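Local coordinates for protein putative streptothricin acetyltransferase (Bacillus anthracis, PDB 3PP9) that probably transfers the acetyl group of acetyl coenzyme A to an amino group of the antibiotic streptothricin, as a GNAT-family acetyltransferase, at residues M134-N143 and E176-F185. Residues are numbered along the deposited sequence; the frame is centred on the assembly and turned at random. Where two conformers were deposited one is given.
Sequences MPGIMLETQN and EVAIYWYLHF. With K (potassium ion), chain F; ACO (acetyl coenzyme *a), chain D.
T141 and W181 meet on the face of the antiparallel pair 136-142/178-184 that also carries I137, L139 and I179: T141 CG2 lies 3.3 Å from W181 NE1, a buried nitrogen with no hydrogen-bond partner. With OG1 anti to the backbone N (chi1 -173°), T141 sends its methyl to the indole and its hydroxyl to the potassium ion, OG1 lying 3.0 Å from the metal. L139 CD2 adds to the same indole, 3.8 Å from W181 CD1, while L139 CB and the E140 carbonyl border the acetyl methyl of the cofactor. On the other face M138, present as selenomethionine, and Y182 run side by side, SE 3.8 Å from Y182 CE1 in an oblique Met-aromatic contact; Y182 OH bonds D163 of the second subunit. E140 lays CG against Y180 CE1, then bends at chi2 (-76°), which in the modelled conformer brings OE2 against A178 CB; OE2 is held by Y167 and OE1 by a water that also reaches the potassium. F185 N makes a nearly straight bond to P135 O, and the F185 ring covers G136, whose CA sits 3.7 Å from the ring centroid in a CH-pi contact. N143 folds its amide back so that OD1 takes V177 N at 3.0 Å, the donor well above the carbonyl plane, while N143 N bonds V177 O. The pair lies in the mixed sheet of the GNAT fold, 136-142 lining the acetyl coenzyme A pocket and running parallel to 101-108 on its other edge; beyond 178-184 comes antiparallel 158-163. Helix 117-131 packs on I137, L183 and F185, helix 146-154 on L139, T141 and W181.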
loop_
_atom_site.group_PDB
_atom_site.type_symbol
_atom_site.label_atom_id
_atom_site.label_comp_id
_atom_site.label_asym_id
_atom_site.label_seq_id
_atom_site.Cartn_x
_atom_site.Cartn_y
_atom_site.Cartn_z
HETATM N N MSE A 134 -18.775 3.657 -2.056
HETATM C CA MSE A 134 -17.430 3.300 -2.458
HETATM C C MSE A 134 -17.498 2.894 -3.920
HETATM O O MSE A 134 -18.360 2.110 -4.308
HETATM C CB MSE A 134 -16.935 2.178 -1.570
HETATM C CG MSE A 134 -16.655 2.664 -0.160
HETATM SE SE MSE A 134 -16.226 1.225 1.088
HETATM C CE MSE A 134 -17.959 1.186 2.038
ATOM N N PRO A 135 -16.568 3.397 -4.735
ATOM C CA PRO A 135 -16.611 3.123 -6.166
ATOM C C PRO A 135 -16.057 1.791 -6.655
ATOM O O PRO A 135 -16.102 1.529 -7.863
ATOM C CB PRO A 135 -15.816 4.295 -6.750
ATOM C CG PRO A 135 -14.786 4.576 -5.715
ATOM C CD PRO A 135 -15.498 4.350 -4.391
ATOM N N GLY A 136 -15.556 0.949 -5.756
ATOM C CA GLY A 136 -15.026 -0.340 -6.143
ATOM C C GLY A 136 -14.472 -1.073 -4.945
ATOM O O GLY A 136 -14.627 -0.619 -3.804
ATOM N N ILE A 137 -13.841 -2.208 -5.219
ATOM C CA ILE A 137 -13.243 -3.036 -4.188
ATOM C C ILE A 137 -11.848 -3.403 -4.666
ATOM O O ILE A 137 -11.617 -3.571 -5.859
ATOM C CB ILE A 137 -13.977 -4.355 -3.991
ATOM C CG1 ILE A 137 -15.458 -4.169 -3.744
ATOM C CG2 ILE A 137 -13.324 -5.144 -2.864
ATOM C CD1 ILE A 137 -16.184 -5.504 -3.625
HETATM N N MSE A 138 -10.910 -3.520 -3.744
HETATM C CA MSE A 138 -9.535 -3.887 -4.098
HETATM C C MSE A 138 -8.926 -4.741 -3.021
HETATM O O MSE A 138 -9.470 -4.860 -1.922
HETATM C CB MSE A 138 -8.670 -2.651 -4.253
HETATM C CG MSE A 138 -8.618 -1.847 -2.980
HETATM SE SE MSE A 138 -7.554 -0.247 -3.064
HETATM C CE MSE A 138 -5.808 -0.849 -3.017
ATOM N N LEU A 139 -7.772 -5.320 -3.345
ATOM C CA LEU A 139 -7.062 -6.156 -2.389
ATOM C C LEU A 139 -5.658 -6.426 -2.891
ATOM O O LEU A 139 -5.298 -6.039 -3.996
ATOM C CB LEU A 139 -7.826 -7.469 -2.146
ATOM C CG LEU A 139 -8.085 -8.497 -3.257
ATOM C CD1 LEU A 139 -9.017 -8.012 -4.317
ATOM C CD2 LEU A 139 -6.810 -9.105 -3.863
ATOM N N GLU A 140 -4.841 -6.993 -2.007
ATOM C CA GLU A 140 -3.478 -7.383 -2.329
ATOM C C GLU A 140 -3.368 -8.854 -2.048
ATOM O O GLU A 140 -3.971 -9.363 -1.097
ATOM C CB GLU A 140 -2.446 -6.654 -1.461
ATOM C CG GLU A 140 -0.975 -7.054 -1.714
ATOM C CD GLU A 140 -0.530 -8.413 -1.121
ATOM O OE1 GLU A 140 -1.300 -9.074 -0.390
ATOM O OE2 GLU A 140 0.630 -8.800 -1.369
ATOM N N THR A 141 -2.636 -9.537 -2.912
ATOM C CA THR A 141 -2.362 -10.946 -2.742
ATOM C C THR A 141 -0.904 -11.110 -3.215
ATOM O O THR A 141 -0.277 -10.133 -3.632
ATOM C CB THR A 141 -3.454 -11.869 -3.409
ATOM O OG1 THR A 141 -3.224 -13.254 -3.062
ATOM C CG2 THR A 141 -3.522 -11.674 -4.910
ATOM N N GLN A 142 -0.329 -12.301 -3.027
ATOM C CA GLN A 142 1.055 -12.599 -3.424
ATOM C C GLN A 142 0.960 -13.392 -4.725
ATOM O O GLN A 142 -0.028 -14.108 -4.953
ATOM C CB GLN A 142 1.813 -13.431 -2.399
ATOM C CG GLN A 142 2.067 -12.736 -1.084
ATOM C CD GLN A 142 2.988 -13.522 -0.157
ATOM O OE1 GLN A 142 3.863 -14.271 -0.601
ATOM N NE2 GLN A 142 2.815 -13.323 1.144
ATOM N N ASN A 143 2.004 -13.301 -5.546
ATOM C CA ASN A 143 2.043 -13.979 -6.827
ATOM C C ASN A 143 2.100 -15.503 -6.685
ATOM O O ASN A 143 1.861 -16.196 -7.649
ATOM C CB ASN A 143 3.176 -13.490 -7.731
ATOM C CG ASN A 143 4.532 -13.888 -7.232
ATOM O OD1 ASN A 143 4.790 -13.865 -6.031
ATOM N ND2 ASN A 143 5.443 -14.207 -8.158
ATOM N N GLU A 176 9.070 -13.011 -3.462
ATOM C CA GLU A 176 7.618 -12.876 -3.412
ATOM C C GLU A 176 7.218 -11.537 -4.039
ATOM O O GLU A 176 7.891 -10.537 -3.787
ATOM C CB GLU A 176 7.191 -12.894 -1.941
ATOM C CG GLU A 176 7.710 -14.112 -1.195
ATOM C CD GLU A 176 7.413 -14.104 0.296
ATOM O OE1 GLU A 176 6.943 -13.079 0.819
ATOM O OE2 GLU A 176 7.666 -15.138 0.947
ATOM N N VAL A 177 6.142 -11.511 -4.833
ATOM C CA VAL A 177 5.690 -10.272 -5.475
ATOM C C VAL A 177 4.264 -9.970 -5.042
ATOM O O VAL A 177 3.408 -10.856 -5.041
ATOM C CB VAL A 177 5.706 -10.407 -7.020
ATOM C CG1 VAL A 177 5.293 -9.108 -7.714
ATOM C CG2 VAL A 177 7.104 -10.863 -7.531
ATOM N N ALA A 178 4.012 -8.727 -4.641
ATOM C CA ALA A 178 2.667 -8.296 -4.266
ATOM C C ALA A 178 1.921 -7.933 -5.537
ATOM O O ALA A 178 2.481 -7.275 -6.426
ATOM C CB ALA A 178 2.740 -7.049 -3.364
ATOM N N ILE A 179 0.667 -8.368 -5.636
ATOM C CA ILE A 179 -0.185 -8.081 -6.777
ATOM C C ILE A 179 -1.434 -7.375 -6.250
ATOM O O ILE A 179 -2.076 -7.850 -5.313
ATOM C CB ILE A 179 -0.587 -9.337 -7.567
ATOM C CG1 ILE A 179 0.660 -10.101 -8.021
ATOM C CG2 ILE A 179 -1.443 -8.946 -8.767
ATOM C CD1 ILE A 179 0.356 -11.370 -8.822
ATOM N N TYR A 180 -1.759 -6.243 -6.852
ATOM C CA TYR A 180 -2.932 -5.443 -6.435
ATOM C C TYR A 180 -4.076 -5.597 -7.454
ATOM O O TYR A 180 -3.900 -5.314 -8.639
ATOM C CB TYR A 180 -2.491 -4.002 -6.209
ATOM C CG TYR A 180 -1.359 -3.978 -5.207
ATOM C CD1 TYR A 180 -1.604 -3.966 -3.852
ATOM C CD2 TYR A 180 -0.044 -4.018 -5.637
ATOM C CE1 TYR A 180 -0.540 -3.968 -2.936
ATOM C CE2 TYR A 180 1.006 -4.015 -4.737
ATOM C CZ TYR A 180 0.753 -4.002 -3.404
ATOM O OH TYR A 180 1.833 -4.002 -2.545
ATOM N N TRP A 181 -5.226 -6.061 -6.961
ATOM C CA TRP A 181 -6.396 -6.362 -7.788
ATOM C C TRP A 181 -7.502 -5.385 -7.495
ATOM O O TRP A 181 -7.709 -5.024 -6.340
ATOM C CB TRP A 181 -6.897 -7.777 -7.499
ATOM C CG TRP A 181 -5.973 -8.894 -7.897
ATOM C CD1 TRP A 181 -4.956 -9.419 -7.155
ATOM C CD2 TRP A 181 -6.030 -9.658 -9.106
ATOM N NE1 TRP A 181 -4.366 -10.460 -7.840
ATOM C CE2 TRP A 181 -5.009 -10.629 -9.036
ATOM C CE3 TRP A 181 -6.840 -9.615 -10.242
ATOM C CZ2 TRP A 181 -4.774 -11.532 -10.075
ATOM C CZ3 TRP A 181 -6.621 -10.511 -11.255
ATOM C CH2 TRP A 181 -5.584 -11.466 -11.168
ATOM N N TYR A 182 -8.222 -5.014 -8.553
ATOM C CA TYR A 182 -9.280 -4.024 -8.500
ATOM C C TYR A 182 -10.540 -4.410 -9.239
ATOM O O TYR A 182 -10.472 -4.955 -10.328
ATOM C CB TYR A 182 -8.763 -2.733 -9.180
ATOM C CG TYR A 182 -7.592 -2.128 -8.442
ATOM C CD1 TYR A 182 -7.777 -1.147 -7.482
ATOM C CD2 TYR A 182 -6.300 -2.586 -8.658
ATOM C CE1 TYR A 182 -6.697 -0.637 -6.757
ATOM C CE2 TYR A 182 -5.224 -2.075 -7.933
ATOM C CZ TYR A 182 -5.428 -1.078 -7.019
ATOM O OH TYR A 182 -4.348 -0.619 -6.286
ATOM N N LEU A 183 -11.680 -4.085 -8.645
ATOM C CA LEU A 183 -12.986 -4.300 -9.282
ATOM C C LEU A 183 -13.691 -2.962 -9.170
ATOM O O LEU A 183 -14.077 -2.568 -8.078
ATOM C CB LEU A 183 -13.816 -5.364 -8.591
ATOM C CG LEU A 183 -15.198 -5.670 -9.188
ATOM C CD1 LEU A 183 -15.060 -6.226 -10.572
ATOM C CD2 LEU A 183 -15.919 -6.671 -8.318
ATOM N N HIS A 184 -13.849 -2.271 -10.297
ATOM C CA HIS A 184 -14.523 -0.970 -10.330
ATOM C C HIS A 184 -15.986 -1.137 -10.694
ATOM O O HIS A 184 -16.321 -1.922 -11.569
ATOM C CB HIS A 184 -13.853 -0.025 -11.339
ATOM C CG HIS A 184 -14.505 1.320 -11.428
ATOM N ND1 HIS A 184 -15.286 1.704 -12.498
ATOM C CD2 HIS A 184 -14.527 2.356 -10.556
ATOM C CE1 HIS A 184 -15.740 2.929 -12.293
ATOM N NE2 HIS A 184 -15.298 3.345 -11.119
ATOM N N PHE A 185 -16.862 -0.404 -10.020
ATOM C CA PHE A 185 -18.275 -0.510 -10.319
ATOM C C PHE A 185 -18.654 0.460 -11.438
ATOM O O PHE A 185 -18.199 1.607 -11.446
ATOM C CB PHE A 185 -19.122 -0.236 -9.088
ATOM C CG PHE A 185 -18.696 -1.007 -7.865
ATOM C CD1 PHE A 185 -18.399 -2.359 -7.936
ATOM C CD2 PHE A 185 -18.715 -0.402 -6.627
ATOM C CE1 PHE A 185 -18.050 -3.057 -6.799
ATOM C CE2 PHE A 185 -18.388 -1.099 -5.498
ATOM C CZ PHE A 185 -18.065 -2.415 -5.581
HETATM K K K F . -1.817 -14.224 -0.647
HETATM N N1A ACO D . -8.206 -22.328 -9.110
HETATM C C2A ACO D . -8.903 -21.843 -10.154
HETATM N N3A ACO D . -10.103 -21.257 -10.026
HETATM C C4A ACO D . -10.666 -21.132 -8.797
HETATM C C5A ACO D . -9.965 -21.659 -7.624
HETATM C C6A ACO D . -8.668 -22.294 -7.842
HETATM N N6A ACO D . -7.993 -22.788 -6.786
HETATM N N7A ACO D . -10.733 -21.425 -6.553
HETATM C C8A ACO D . -11.847 -20.801 -6.997
HETATM N N9A ACO D . -11.799 -20.621 -8.330
HETATM C C1B ACO D . -12.839 -20.039 -9.193
HETATM C C2B ACO D . -13.987 -21.048 -9.252
HETATM O O2B ACO D . -13.839 -22.083 -10.234
HETATM C C3B ACO D . -15.187 -20.178 -9.513
HETATM O O3B ACO D . -15.307 -19.966 -10.913
HETATM P P3B ACO D . -16.719 -19.972 -11.680
HETATM O O7A ACO D . -17.488 -18.819 -11.070
HETATM O O8A ACO D . -17.276 -21.337 -11.366
HETATM O O9A ACO D . -16.286 -19.758 -13.116
HETATM C C4B ACO D . -14.838 -18.872 -8.827
HETATM O O4B ACO D . -13.408 -18.835 -8.691
HETATM C C5B ACO D . -15.513 -18.765 -7.465
HETATM O O5B ACO D . -14.931 -19.740 -6.596
HETATM P P1A ACO D . -15.594 -20.075 -5.176
HETATM O O1A ACO D . -15.961 -21.540 -5.130
HETATM O O2A ACO D . -16.653 -19.041 -4.929
HETATM O O3A ACO D . -14.317 -19.801 -4.221
HETATM P P2A ACO D . -14.055 -20.416 -2.772
HETATM O O4A ACO D . -13.196 -21.624 -3.010
HETATM O O5A ACO D . -15.313 -20.559 -1.961
HETATM O O6A ACO D . -13.202 -19.251 -2.046
HETATM C CBP ACO D . -10.992 -18.432 -1.575
HETATM C CCP ACO D . -12.046 -18.687 -2.644
HETATM C CDP ACO D . -9.816 -17.704 -2.211
HETATM C CEP ACO D . -11.596 -17.579 -0.462
HETATM C CAP ACO D . -10.521 -19.763 -0.976
HETATM O OAP ACO D . -9.744 -20.486 -1.969
HETATM C C9P ACO D . -9.648 -19.616 0.237
HETATM O O9P ACO D . -10.117 -19.401 1.327
HETATM N N8P ACO D . -8.322 -19.739 0.095
HETATM C C7P ACO D . -7.386 -19.673 1.221
HETATM C C6P ACO D . -7.280 -18.305 1.841
HETATM C C5P ACO D . -6.867 -17.320 0.784
HETATM O O5P ACO D . -6.015 -17.589 -0.041
HETATM N N4P ACO D . -7.474 -16.153 0.794
HETATM C C3P ACO D . -7.190 -15.084 -0.145
HETATM C C2P ACO D . -5.930 -14.383 0.358
HETATM S S1P ACO D . -5.757 -12.749 -0.328
HETATM C C ACO D . -6.837 -11.844 0.604
HETATM O O ACO D . -7.504 -12.378 1.465
HETATM C CH3 ACO D . -6.966 -10.384 0.338
HETATM O O HOH W 1 -0.749 -11.666 0.352
HETATM O O HOH W 2 0.700 -16.396 -0.561
#